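Local atomic coordinates of cellulase CEL9M (Clostridium cellulolyticum, PDB entry 1IA6), a protein that probably hydrolyses internal beta-1,4-glucosidic linkages in cellulose and related beta-glucans, as an endoglucanase of glycoside hydrolase family 9. Residues Y69-L74 with D414-V420; D250-M254 with W300-W304; W304-R308 with E410-Y415. All blocks are in the same frame, centred on the assembly; numbering follows the deposited sequence.

Interaction 1: residues Y69-L74 with D414-V420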
ATOM      1  N   TYR A  69       0.859  -3.036   5.000  1.00  5.43           N
ATOM      2  CA  TYR A  69       1.052  -1.613   4.720  1.00  5.52           C
ATOM      3  C   TYR A  69       0.002  -1.129   3.722  1.00  4.27           C
ATOM      4  O   TYR A  69      -0.655  -0.109   3.932  1.00  4.32           O
ATOM      5  CB  TYR A  69       2.448  -1.387   4.122  1.00  6.23           C
ATOM      6  CG  TYR A  69       2.625  -0.040   3.451  1.00  8.31           C
ATOM      7  CD1 TYR A  69       2.925   1.096   4.196  1.00  7.55           C
ATOM      8  CD2 TYR A  69       2.476   0.098   2.068  1.00  8.49           C
ATOM      9  CE1 TYR A  69       3.075   2.342   3.585  1.00  9.66           C
ATOM     10  CE2 TYR A  69       2.621   1.341   1.444  1.00  8.37           C
ATOM     11  CZ  TYR A  69       2.919   2.456   2.211  1.00 10.19           C
ATOM     12  OH  TYR A  69       3.054   3.688   1.612  1.00  9.59           O
ATOM     13  N   SER A  70      -0.149  -1.869   2.629  1.00  5.01           N
ATOM     14  CA  SER A  70      -1.107  -1.498   1.593  1.00  7.19           C
ATOM     15  C   SER A  70      -2.530  -1.417   2.132  1.00  7.78           C
ATOM     16  O   SER A  70      -3.250  -0.461   1.848  1.00  6.81           O
ATOM     17  CB  SER A  70      -1.029  -2.489   0.432  1.00  8.11           C
ATOM     18  OG  SER A  70       0.235  -2.384  -0.210  1.00  8.28           O
ATOM     19  N   ALA A  71      -2.930  -2.415   2.913  1.00  6.90           N
ATOM     20  CA  ALA A  71      -4.270  -2.427   3.492  1.00  8.10           C
ATOM     21  C   ALA A  71      -4.456  -1.242   4.432  1.00  7.68           C
ATOM     22  O   ALA A  71      -5.532  -0.647   4.488  1.00  7.41           O
ATOM     23  CB  ALA A  71      -4.508  -3.734   4.247  1.00  7.34           C
ATOM     24  N   ALA A  72      -3.409  -0.899   5.177  1.00  6.75           N
ATOM     25  CA  ALA A  72      -3.483   0.217   6.113  1.00  6.24           C
ATOM     26  C   ALA A  72      -3.580   1.565   5.412  1.00  7.32           C
ATOM     27  O   ALA A  72      -4.344   2.433   5.834  1.00  6.55           O
ATOM     28  CB  ALA A  72      -2.272   0.206   7.051  1.00  8.30           C
ATOM     29  N   ILE A  73      -2.805   1.748   4.347  1.00  7.00           N
ATOM     30  CA  ILE A  73      -2.818   3.015   3.620  1.00  7.26           C
ATOM     31  C   ILE A  73      -4.128   3.216   2.867  1.00  6.87           C
ATOM     32  O   ILE A  73      -4.632   4.337   2.779  1.00  7.91           O
ATOM     33  CB  ILE A  73      -1.630   3.109   2.633  1.00  7.89           C
ATOM     34  CG1 ILE A  73      -0.312   3.031   3.405  1.00 10.59           C
ATOM     35  CG2 ILE A  73      -1.721   4.392   1.806  1.00  8.24           C
ATOM     36  CD1 ILE A  73      -0.246   3.911   4.638  1.00 11.76           C
ATOM     37  N   LEU A  74      -4.677   2.140   2.317  1.00  6.42           N
ATOM     38  CA  LEU A  74      -5.956   2.236   1.617  1.00  7.62           C
ATOM     39  C   LEU A  74      -7.036   2.590   2.637  1.00  7.37           C
ATOM     40  O   LEU A  74      -7.905   3.418   2.370  1.00  8.05           O
ATOM     41  CB  LEU A  74      -6.305   0.909   0.940  1.00  9.58           C
ATOM     42  CG  LEU A  74      -5.524   0.559  -0.326  1.00  9.90           C
ATOM     43  CD1 LEU A  74      -5.831  -0.878  -0.726  1.00 12.63           C
ATOM     44  CD2 LEU A  74      -5.900   1.531  -1.453  1.00  9.94           C
ATOM     45  N   ASP A 414       1.959  -1.883  -2.970  1.00  7.21           N
ATOM     46  CA  ASP A 414       2.377  -0.693  -2.239  1.00  8.53           C
ATOM     47  C   ASP A 414       2.493   0.555  -3.114  1.00  9.10           C
ATOM     48  O   ASP A 414       2.396   1.675  -2.617  1.00  9.13           O
ATOM     49  CB  ASP A 414       3.682  -0.950  -1.464  1.00  8.81           C
ATOM     50  CG  ASP A 414       4.911  -0.986  -2.353  1.00 12.35           C
ATOM     51  OD1 ASP A 414       5.064  -1.941  -3.145  1.00 14.32           O
ATOM     52  OD2 ASP A 414       5.734  -0.053  -2.250  1.00 12.59           O
ATOM     53  N   TYR A 415       2.678   0.362  -4.415  1.00  7.63           N
ATOM     54  CA  TYR A 415       2.764   1.492  -5.340  1.00  7.48           C
ATOM     55  C   TYR A 415       1.390   2.154  -5.418  1.00  7.51           C
ATOM     56  O   TYR A 415       1.250   3.365  -5.231  1.00  7.82           O
ATOM     57  CB  TYR A 415       3.137   1.018  -6.746  1.00  6.52           C
ATOM     58  CG  TYR A 415       4.593   0.674  -6.983  1.00  8.00           C
ATOM     59  CD1 TYR A 415       5.440   0.321  -5.934  1.00  7.96           C
ATOM     60  CD2 TYR A 415       5.108   0.661  -8.280  1.00  9.04           C
ATOM     61  CE1 TYR A 415       6.767  -0.039  -6.173  1.00 10.57           C
ATOM     62  CE2 TYR A 415       6.430   0.303  -8.532  1.00 10.27           C
ATOM     63  CZ  TYR A 415       7.252  -0.046  -7.476  1.00 10.98           C
ATOM     64  OH  TYR A 415       8.552  -0.409  -7.729  1.00 13.04           O
ATOM     65  N   ASN A 416       0.373   1.344  -5.702  1.00  6.61           N
ATOM     66  CA  ASN A 416      -0.984   1.857  -5.830  1.00  7.33           C
ATOM     67  C   ASN A 416      -1.657   2.314  -4.547  1.00  8.72           C
ATOM     68  O   ASN A 416      -2.549   3.160  -4.590  1.00  8.38           O
ATOM     69  CB  ASN A 416      -1.876   0.829  -6.529  1.00  7.68           C
ATOM     70  CG  ASN A 416      -1.887   1.012  -8.034  1.00 10.48           C
ATOM     71  OD1 ASN A 416      -0.861   0.860  -8.694  1.00  9.19           O
ATOM     72  ND2 ASN A 416      -3.047   1.359  -8.582  1.00  9.24           N
ATOM     73  N   ALA A 417      -1.241   1.773  -3.406  1.00  8.74           N
ATOM     74  CA  ALA A 417      -1.858   2.166  -2.142  1.00  8.60           C
ATOM     75  C   ALA A 417      -1.778   3.681  -1.945  1.00  9.07           C
ATOM     76  O   ALA A 417      -2.783   4.333  -1.659  1.00  7.73           O
ATOM     77  CB  ALA A 417      -1.178   1.449  -0.981  1.00  9.94           C
ATOM     78  N   GLY A 418      -0.578   4.232  -2.114  1.00  7.69           N
ATOM     79  CA  GLY A 418      -0.378   5.661  -1.955  1.00  9.44           C
ATOM     80  C   GLY A 418      -1.041   6.485  -3.044  1.00  9.63           C
ATOM     81  O   GLY A 418      -1.429   7.630  -2.806  1.00 10.50           O
ATOM     82  N   LEU A 419      -1.168   5.910  -4.236  1.00  8.35           N
ATOM     83  CA  LEU A 419      -1.795   6.606  -5.357  1.00  9.91           C
ATOM     84  C   LEU A 419      -3.269   6.832  -5.067  1.00  8.61           C
ATOM     85  O   LEU A 419      -3.794   7.923  -5.289  1.00  9.30           O
ATOM     86  CB  LEU A 419      -1.650   5.799  -6.652  1.00 10.64           C
ATOM     87  CG  LEU A 419      -2.338   6.401  -7.886  1.00 11.73           C
ATOM     88  CD1 LEU A 419      -1.709   7.752  -8.225  1.00 12.11           C
ATOM     89  CD2 LEU A 419      -2.216   5.455  -9.061  1.00 11.81           C
ATOM     90  N   VAL A 420      -3.944   5.796  -4.580  1.00  8.40           N
ATOM     91  CA  VAL A 420      -5.360   5.928  -4.261  1.00  8.88           C
ATOM     92  C   VAL A 420      -5.554   7.075  -3.273  1.00  8.91           C
ATOM     93  O   VAL A 420      -6.433   7.918  -3.451  1.00 10.52           O
ATOM     94  CB  VAL A 420      -5.926   4.634  -3.640  1.00  8.93           C
ATOM     95  CG1 VAL A 420      -7.372   4.853  -3.214  1.00  8.66           C
ATOM     96  CG2 VAL A 420      -5.844   3.497  -4.643  1.00  9.25           C
TER
HETATM   97  O   HOH W   1       2.717   3.790  -1.246  1.00 12.99           O

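Interaction 2: residues D250-M254 with W300-W304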
ATOM      1  N   ASP A 250      13.325  12.622   9.466  1.00 20.82           N
ATOM      2  CA  ASP A 250      13.250  11.652   8.379  1.00 19.54           C
ATOM      3  C   ASP A 250      13.432  12.296   7.010  1.00 18.42           C
ATOM      4  O   ASP A 250      12.649  13.156   6.616  1.00 18.18           O
ATOM      5  CB  ASP A 250      11.899  10.935   8.422  1.00 18.82           C
ATOM      6  CG  ASP A 250      11.935   9.584   7.740  1.00 20.27           C
ATOM      7  OD1 ASP A 250      12.649   9.451   6.728  1.00 23.34           O
ATOM      8  OD2 ASP A 250      11.243   8.658   8.213  1.00 19.81           O
ATOM      9  N   LYS A 251      14.459  11.861   6.288  1.00 17.50           N
ATOM     10  CA  LYS A 251      14.754  12.387   4.959  1.00 18.92           C
ATOM     11  C   LYS A 251      14.168  11.486   3.873  1.00 19.24           C
ATOM     12  O   LYS A 251      14.458  11.656   2.687  1.00 21.09           O
ATOM     13  CB  LYS A 251      16.270  12.487   4.758  1.00 20.64           C
ATOM     14  CG  LYS A 251      16.982  13.383   5.758  1.00 22.95           C
ATOM     15  CD  LYS A 251      18.491  13.321   5.551  1.00 26.42           C
ATOM     16  CE  LYS A 251      19.226  14.187   6.558  1.00 29.87           C
ATOM     17  NZ  LYS A 251      20.702  14.051   6.420  1.00 32.28           N
ATOM     18  N   TRP A 252      13.348  10.527   4.285  1.00 15.50           N
ATOM     19  CA  TRP A 252      12.730   9.596   3.351  1.00 14.13           C
ATOM     20  C   TRP A 252      11.258   9.980   3.230  1.00 14.37           C
ATOM     21  O   TRP A 252      10.915  11.165   3.195  1.00 14.29           O
ATOM     22  CB  TRP A 252      12.875   8.166   3.889  1.00 13.57           C
ATOM     23  CG  TRP A 252      12.860   7.098   2.833  1.00 14.66           C
ATOM     24  CD1 TRP A 252      11.954   6.081   2.703  1.00 13.14           C
ATOM     25  CD2 TRP A 252      13.805   6.931   1.767  1.00 13.12           C
ATOM     26  NE1 TRP A 252      12.276   5.293   1.625  1.00 12.95           N
ATOM     27  CE2 TRP A 252      13.407   5.792   1.031  1.00 14.19           C
ATOM     28  CE3 TRP A 252      14.949   7.634   1.361  1.00 14.66           C
ATOM     29  CZ2 TRP A 252      14.113   5.338  -0.090  1.00 15.40           C
ATOM     30  CZ3 TRP A 252      15.652   7.182   0.248  1.00 14.01           C
ATOM     31  CH2 TRP A 252      15.231   6.046  -0.464  1.00 14.51           C
ATOM     32  N   THR A 253      10.388   8.980   3.163  1.00 12.62           N
ATOM     33  CA  THR A 253       8.960   9.235   3.073  1.00 10.93           C
ATOM     34  C   THR A 253       8.201   7.995   3.520  1.00 11.09           C
ATOM     35  O   THR A 253       8.798   6.989   3.909  1.00 10.29           O
ATOM     36  CB  THR A 253       8.533   9.611   1.629  1.00 12.02           C
ATOM     37  OG1 THR A 253       7.153  10.005   1.626  1.00 12.55           O
ATOM     38  CG2 THR A 253       8.716   8.432   0.685  1.00 12.80           C
ATOM     39  N   MET A 254       6.880   8.075   3.477  1.00  9.11           N
ATOM     40  CA  MET A 254       6.045   6.952   3.862  1.00  9.16           C
ATOM     41  C   MET A 254       6.183   5.807   2.862  1.00  8.50           C
ATOM     42  O   MET A 254       6.025   5.999   1.657  1.00  8.98           O
ATOM     43  CB  MET A 254       4.581   7.392   3.927  1.00 10.54           C
ATOM     44  CG  MET A 254       3.591   6.244   4.069  1.00 12.12           C
ATOM     45  SD  MET A 254       1.895   6.852   4.184  1.00 13.79           S
ATOM     46  CE  MET A 254       1.505   7.100   2.464  1.00 10.89           C
ATOM     47  N   TRP A 300      12.277  13.416  -7.228  1.00 10.05           N
ATOM     48  CA  TRP A 300      12.940  12.129  -7.412  1.00 10.32           C
ATOM     49  C   TRP A 300      13.701  11.720  -6.154  1.00 11.58           C
ATOM     50  O   TRP A 300      14.815  12.187  -5.922  1.00 12.80           O
ATOM     51  CB  TRP A 300      13.914  12.266  -8.591  1.00 11.47           C
ATOM     52  CG  TRP A 300      14.288  10.995  -9.283  1.00 12.65           C
ATOM     53  CD1 TRP A 300      13.631  10.404 -10.323  1.00 13.05           C
ATOM     54  CD2 TRP A 300      15.431  10.179  -9.015  1.00 14.33           C
ATOM     55  NE1 TRP A 300      14.297   9.270 -10.720  1.00 13.48           N
ATOM     56  CE2 TRP A 300      15.405   9.109  -9.934  1.00 15.08           C
ATOM     57  CE3 TRP A 300      16.476  10.248  -8.085  1.00 15.71           C
ATOM     58  CZ2 TRP A 300      16.387   8.114  -9.954  1.00 16.22           C
ATOM     59  CZ3 TRP A 300      17.452   9.259  -8.104  1.00 18.17           C
ATOM     60  CH2 TRP A 300      17.398   8.207  -9.034  1.00 15.61           C
ATOM     61  N   LEU A 301      13.111  10.842  -5.347  1.00 10.10           N
ATOM     62  CA  LEU A 301      13.753  10.407  -4.110  1.00 10.03           C
ATOM     63  C   LEU A 301      14.832   9.351  -4.333  1.00 11.26           C
ATOM     64  O   LEU A 301      15.925   9.437  -3.768  1.00 11.89           O
ATOM     65  CB  LEU A 301      12.706   9.855  -3.140  1.00 10.32           C
ATOM     66  CG  LEU A 301      13.254   9.419  -1.776  1.00 12.22           C
ATOM     67  CD1 LEU A 301      13.755  10.649  -1.013  1.00 12.33           C
ATOM     68  CD2 LEU A 301      12.157   8.709  -0.981  1.00 10.81           C
ATOM     69  N   SER A 302      14.507   8.345  -5.135  1.00 11.15           N
ATOM     70  CA  SER A 302      15.434   7.264  -5.437  1.00 12.44           C
ATOM     71  C   SER A 302      15.048   6.669  -6.790  1.00 12.88           C
ATOM     72  O   SER A 302      14.061   7.090  -7.394  1.00 12.71           O
ATOM     73  CB  SER A 302      15.390   6.201  -4.335  1.00 13.42           C
ATOM     74  OG  SER A 302      16.493   5.315  -4.436  1.00 13.59           O
ATOM     75  N   ASN A 303      15.809   5.682  -7.255  1.00 12.88           N
ATOM     76  CA  ASN A 303      15.568   5.096  -8.571  1.00 13.04           C
ATOM     77  C   ASN A 303      14.490   4.026  -8.703  1.00 14.25           C
ATOM     78  O   ASN A 303      13.894   3.892  -9.769  1.00 16.98           O
ATOM     79  CB  ASN A 303      16.878   4.536  -9.139  1.00 12.68           C
ATOM     80  CG  ASN A 303      17.422   3.387  -8.319  1.00 14.46           C
ATOM     81  OD1 ASN A 303      17.803   3.562  -7.162  1.00 14.80           O
ATOM     82  ND2 ASN A 303      17.455   2.197  -8.913  1.00 16.68           N
ATOM     83  N   TRP A 304      14.238   3.263  -7.645  1.00 12.47           N
ATOM     84  CA  TRP A 304      13.243   2.200  -7.724  1.00 13.82           C
ATOM     85  C   TRP A 304      11.884   2.627  -7.185  1.00 11.47           C
ATOM     86  O   TRP A 304      11.774   3.058  -6.039  1.00 10.52           O
ATOM     87  CB  TRP A 304      13.743   0.962  -6.977  1.00 17.17           C
ATOM     88  CG  TRP A 304      13.142  -0.307  -7.491  1.00 22.10           C
ATOM     89  CD1 TRP A 304      11.941  -0.852  -7.139  1.00 23.02           C
ATOM     90  CD2 TRP A 304      13.685  -1.156  -8.511  1.00 23.00           C
ATOM     91  NE1 TRP A 304      11.700  -1.986  -7.880  1.00 24.79           N
ATOM     92  CE2 TRP A 304      12.754  -2.195  -8.729  1.00 23.78           C
ATOM     93  CE3 TRP A 304      14.868  -1.137  -9.264  1.00 25.01           C
ATOM     94  CZ2 TRP A 304      12.969  -3.208  -9.671  1.00 24.97           C
ATOM     95  CZ3 TRP A 304      15.081  -2.144 -10.199  1.00 24.68           C
ATOM     96  CH2 TRP A 304      14.134  -3.165 -10.394  1.00 25.36           C
TER

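Interaction 3: residues W304-R308 with E410-Y415. With SO4 (sulfate ion), chain E.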
ATOM      1  N   TRP A 304      14.238   3.263  -7.645  1.00 12.47           N
ATOM      2  CA  TRP A 304      13.243   2.200  -7.724  1.00 13.82           C
ATOM      3  C   TRP A 304      11.884   2.627  -7.185  1.00 11.47           C
ATOM      4  O   TRP A 304      11.774   3.058  -6.039  1.00 10.52           O
ATOM      5  CB  TRP A 304      13.743   0.962  -6.977  1.00 17.17           C
ATOM      6  CG  TRP A 304      13.142  -0.307  -7.491  1.00 22.10           C
ATOM      7  CD1 TRP A 304      11.941  -0.852  -7.139  1.00 23.02           C
ATOM      8  CD2 TRP A 304      13.685  -1.156  -8.511  1.00 23.00           C
ATOM      9  NE1 TRP A 304      11.700  -1.986  -7.880  1.00 24.79           N
ATOM     10  CE2 TRP A 304      12.754  -2.195  -8.729  1.00 23.78           C
ATOM     11  CE3 TRP A 304      14.868  -1.137  -9.264  1.00 25.01           C
ATOM     12  CZ2 TRP A 304      12.969  -3.208  -9.671  1.00 24.97           C
ATOM     13  CZ3 TRP A 304      15.081  -2.144 -10.199  1.00 24.68           C
ATOM     14  CH2 TRP A 304      14.134  -3.165 -10.394  1.00 25.36           C
ATOM     15  N   GLY A 305      10.854   2.492  -8.019  1.00 10.99           N
ATOM     16  CA  GLY A 305       9.515   2.887  -7.617  1.00 10.22           C
ATOM     17  C   GLY A 305       9.499   4.370  -7.306  1.00  8.71           C
ATOM     18  O   GLY A 305       8.964   4.796  -6.283  1.00  9.38           O
ATOM     19  N   VAL A 306      10.078   5.170  -8.198  1.00  7.54           N
ATOM     20  CA  VAL A 306      10.152   6.605  -7.972  1.00  9.18           C
ATOM     21  C   VAL A 306       8.797   7.302  -7.846  1.00  7.60           C
ATOM     22  O   VAL A 306       8.633   8.176  -6.993  1.00  9.40           O
ATOM     23  CB  VAL A 306      11.009   7.305  -9.063  1.00 11.32           C
ATOM     24  CG1 VAL A 306      10.345   7.193 -10.413  1.00 12.56           C
ATOM     25  CG2 VAL A 306      11.233   8.760  -8.687  1.00 11.61           C
ATOM     26  N   LEU A 307       7.825   6.921  -8.670  1.00  7.77           N
ATOM     27  CA  LEU A 307       6.500   7.548  -8.602  1.00  7.97           C
ATOM     28  C   LEU A 307       5.772   7.138  -7.326  1.00  8.67           C
ATOM     29  O   LEU A 307       4.971   7.899  -6.781  1.00  8.55           O
ATOM     30  CB  LEU A 307       5.664   7.176  -9.829  1.00  8.26           C
ATOM     31  CG  LEU A 307       6.260   7.662 -11.157  1.00  8.61           C
ATOM     32  CD1 LEU A 307       5.358   7.243 -12.306  1.00 10.43           C
ATOM     33  CD2 LEU A 307       6.415   9.180 -11.128  1.00  9.95           C
ATOM     34  N   ARG A 308       6.053   5.927  -6.859  1.00  7.56           N
ATOM     35  CA  ARG A 308       5.458   5.419  -5.632  1.00  9.86           C
ATOM     36  C   ARG A 308       5.823   6.364  -4.482  1.00  8.70           C
ATOM     37  O   ARG A 308       4.976   6.706  -3.655  1.00  9.27           O
ATOM     38  CB  ARG A 308       5.966   3.986  -5.381  1.00 10.14           C
ATOM     39  CG  ARG A 308       5.866   3.453  -3.955  1.00 11.05           C
ATOM     40  CD  ARG A 308       7.125   3.780  -3.170  1.00 13.15           C
ATOM     41  NE  ARG A 308       8.341   3.262  -3.803  1.00 12.01           N
ATOM     42  CZ  ARG A 308       8.781   2.008  -3.711  1.00 13.39           C
ATOM     43  NH1 ARG A 308       8.114   1.098  -3.011  1.00 14.99           N
ATOM     44  NH2 ARG A 308       9.917   1.666  -4.305  1.00 14.52           N
ATOM     45  N   GLU A 410       7.844  -1.896 -13.318  1.00 11.78           N
ATOM     46  CA  GLU A 410       7.311  -2.646 -12.191  1.00 13.61           C
ATOM     47  C   GLU A 410       6.014  -2.031 -11.679  1.00 11.79           C
ATOM     48  O   GLU A 410       5.808  -0.823 -11.782  1.00 11.03           O
ATOM     49  CB  GLU A 410       8.327  -2.707 -11.049  1.00 16.00           C
ATOM     50  CG  GLU A 410       9.222  -3.934 -11.106  1.00 24.86           C
ATOM     51  CD  GLU A 410       9.381  -4.590  -9.750  1.00 28.86           C
ATOM     52  OE1 GLU A 410       9.937  -3.943  -8.835  1.00 31.61           O
ATOM     53  OE2 GLU A 410       8.944  -5.752  -9.595  1.00 32.14           O
ATOM     54  N   VAL A 411       5.138  -2.885 -11.159  1.00 10.41           N
ATOM     55  CA  VAL A 411       3.858  -2.467 -10.583  1.00  9.28           C
ATOM     56  C   VAL A 411       3.743  -3.252  -9.276  1.00  8.96           C
ATOM     57  O   VAL A 411       4.309  -4.334  -9.161  1.00  9.61           O
ATOM     58  CB  VAL A 411       2.664  -2.828 -11.497  1.00  9.64           C
ATOM     59  CG1 VAL A 411       2.798  -2.108 -12.832  1.00  9.65           C
ATOM     60  CG2 VAL A 411       2.594  -4.341 -11.705  1.00 11.84           C
ATOM     61  N   ALA A 412       3.027  -2.719  -8.290  1.00  7.84           N
ATOM     62  CA  ALA A 412       2.912  -3.424  -7.016  1.00  7.43           C
ATOM     63  C   ALA A 412       1.819  -2.863  -6.126  1.00  7.19           C
ATOM     64  O   ALA A 412       1.377  -1.730  -6.305  1.00  6.76           O
ATOM     65  CB  ALA A 412       4.243  -3.368  -6.279  1.00  7.45           C
ATOM     66  N   LEU A 413       1.396  -3.666  -5.154  1.00  6.83           N
ATOM     67  CA  LEU A 413       0.365  -3.245  -4.217  1.00  7.99           C
ATOM     68  C   LEU A 413       0.743  -1.945  -3.511  1.00  7.45           C
ATOM     69  O   LEU A 413      -0.055  -1.011  -3.462  1.00  7.72           O
ATOM     70  CB  LEU A 413       0.133  -4.316  -3.148  1.00  6.53           C
ATOM     71  CG  LEU A 413      -0.445  -5.671  -3.552  1.00  9.59           C
ATOM     72  CD1 LEU A 413      -0.587  -6.548  -2.303  1.00 10.24           C
ATOM     73  CD2 LEU A 413      -1.791  -5.479  -4.228  1.00  7.41           C
ATOM     74  N   ASP A 414       1.959  -1.883  -2.970  1.00  7.21           N
ATOM     75  CA  ASP A 414       2.377  -0.693  -2.239  1.00  8.53           C
ATOM     76  C   ASP A 414       2.493   0.555  -3.114  1.00  9.10           C
ATOM     77  O   ASP A 414       2.396   1.675  -2.617  1.00  9.13           O
ATOM     78  CB  ASP A 414       3.682  -0.950  -1.464  1.00  8.81           C
ATOM     79  CG  ASP A 414       4.911  -0.986  -2.353  1.00 12.35           C
ATOM     80  OD1 ASP A 414       5.064  -1.941  -3.145  1.00 14.32           O
ATOM     81  OD2 ASP A 414       5.734  -0.053  -2.250  1.00 12.59           O
ATOM     82  N   TYR A 415       2.678   0.362  -4.415  1.00  7.63           N
ATOM     83  CA  TYR A 415       2.764   1.492  -5.340  1.00  7.48           C
ATOM     84  C   TYR A 415       1.390   2.154  -5.418  1.00  7.51           C
ATOM     85  O   TYR A 415       1.250   3.365  -5.231  1.00  7.82           O
ATOM     86  CB  TYR A 415       3.137   1.018  -6.746  1.00  6.52           C
ATOM     87  CG  TYR A 415       4.593   0.674  -6.983  1.00  8.00           C
ATOM     88  CD1 TYR A 415       5.440   0.321  -5.934  1.00  7.96           C
ATOM     89  CD2 TYR A 415       5.108   0.661  -8.280  1.00  9.04           C
ATOM     90  CE1 TYR A 415       6.767  -0.039  -6.173  1.00 10.57           C
ATOM     91  CE2 TYR A 415       6.430   0.303  -8.532  1.00 10.27           C
ATOM     92  CZ  TYR A 415       7.252  -0.046  -7.476  1.00 10.98           C
ATOM     93  OH  TYR A 415       8.552  -0.409  -7.729  1.00 13.04           O
TER
HETATM   94  S   SO4 E1266      10.885  -1.861  -3.258  1.00 30.63           S
HETATM   95  O1  SO4 E1266      10.821  -2.992  -4.209  1.00 28.72           O
HETATM   96  O2  SO4 E1266       9.530  -1.581  -2.745  1.00 24.34           O
HETATM   97  O3  SO4 E1266      11.417  -0.671  -3.955  1.00 27.67           O
HETATM   98  O4  SO4 E1266      11.786  -2.216  -2.139  1.00 28.45           O
HETATM   99  O   HOH W   2      10.265   0.491 -10.072  1.00 23.74           O
HETATM  100  O   HOH W   3       2.516   5.270  -3.486  1.00 11.40           O

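Interaction 1: residues Y69-L74 with D414-V420
D414 and Y69 open the contact between two neighbouring helices at the heart of the alpha-helical barrel, in keeping with the (alpha/alpha)6 barrel of glycoside hydrolase family 9. Segments 69-74, in helix 64-80, and 414-420, in helix 413-429, run almost parallel, their axes 8° apart and 8.5 Å from each other at closest approach. D414 CB lies 3.9 Å from Y69 CE2, oblique to the ring. With chi1 at 75°, its CG stands between the backbone N and the carbonyl carbon, and the carboxylate leaves this interface for R308. A water lies in the plane of the Y69 ring, 2.9 Å from Y69 OH, and also near D414 O, at a distance too short to trust. S70 OG comes close to D414 N, but the angle is poor and the hydroxyl bonds instead to P66 O within its own helix.

One turn on, A417 points its CB toward helix 64-80. The methyl lies 3.9 Å from S70 CA and 4.0 Å from I73 CB, with L74 CG a little farther off, and the small residue permits backbone and side chains to meet here. G418 follows with its backbone alone, near the I73 CG2 branch, which also lies beside A417 O. The other branch of I73, CG1, rests on a face of the Y69 ring. V420 completes the walk, touching L74 across the helices and helix 6-15 beyond. The L74 and V420 side chains cross at about a right angle, with L74 CD2 3.7 Å from V420 CG2.

Interaction 2: residues D250-M254 with W300-W304
W252 lays one face of its indole over the isobutyl group of L301, joining two irregular connecting loops of the alpha-helical barrel. Segment 250-254 leads into helix 260-271 and segment 300-304 into helix 306-323. An Asx turn shapes the first: W252 N donates to D250 OD1 at 2.8 Å, meeting the carboxylate on its anti side, and so sets the backbone from which the indole starts.

From CB of W252 the ring swings out with CG nearly opposite the backbone N (chi1 -154°), which carries the bicycle across to L301. CG lies at the margin of the contact, 4.2 Å from L301 CD2. At the ring fusion the approach tightens, with W252 CD2 at 3.7 Å from the same methyl and CE2 scarcely farther. CD2 of L301 sits over the middle of the six-membered ring, 3.6 Å from its centroid and only 10° off the normal, a well-centred CH-pi contact. Along the outer rim, CE3 and CZ3 meet L301 CG, while L301 CD1 lies near K251 O. At the far tip, W252 CH2 comes 3.9 Å from S302 CB, approached obliquely.

Helices 274-289 and 306-323 flank the pair. The indole of W252 also meets the ring of Y309, their planes at about 70°, and the backbone carbonyl of W252 accepts from the N283 side-chain amide and the W287 indole N-H. L301 in turn packs on Y309 and W287, which places the two loops against the helices on which they converge. T253 adds a last apolar touch while its hydroxyl bonds to E313: its CG2 methyl stands 3.8 Å from L301 CD2, the same methyl that lies over the indole face.

Interaction 3: residues W304-R308 with E410-Y415
Y415 presents one face of its ring to R308 CB, 3.7 Å above the plane and displaced toward the rim, while A412 CB lies against the opposite face and D414 OD2 stands at the edge. The guanidinium of R308 has Y415 CE1 over one of its own faces, the two planes 63° apart, and polar partners around its edge. W304 has water 2 over one face of its indole; at the edge, in plane, NE1 donates to E410 OE1 at 2.8 Å, meeting that oxygen nearly along its C-O axis.

Bent at chi2 and chi3, the chain of R308 brings NE and NH2 to the carbonyls of G305 and W304. NH2 donates to W304 O at 2.9 Å from above the carbonyl plane, and NE donates to G305 O at 3.0 Å. Across the contact NH1 forms a salt bridge to D414 OD2 at 2.8 Å, a weak hydrogen bond by its angle of 121°. A sulfate, probably from the crystallisation liquor, accepts from R308 NH2 through O3 and from NH1 through O2, the latter nearly straight at 168°. W256 is a further donor to this ion. Y415 OH passes 3.4 Å from G305 CA and shares water 2 with G305 N; water 3 donates to both R308 O and Y415 O.

In this crystal all five N-H groups of R308 have an acceptor, two of them sulfate oxygens and one bond weak, which should restrain the rotation of the guanidinium. The indole N-H likewise helps to position the carboxylate of E410, a predicted active-site residue. W304 contacts E410, and the sulfate held by R308 and W256 lies nearby, so the ion may mark a pocket near the predicted active site.

From the N terminus, helix 64-80 supplies the first segment of interaction 1, whose partner on helix 413-429 comes only near the end of the chain; this contact therefore closes a long loop. Within it, interaction 2 closes a much shorter one, containing helices 260-271 and 274-289. Interaction 3 starts at W304, where interaction 2 ends, and spans the chain up to E410 and the start of helix 413-429, so the two inner loops follow one another without crossing. The segments of interactions 2 and 3 share W304, and those of 1 and 3 share D414 and Y415, of which only D414 makes contacts in both. M254 packs on Y69 and I73, tying residues 250-254 to the central helix pair.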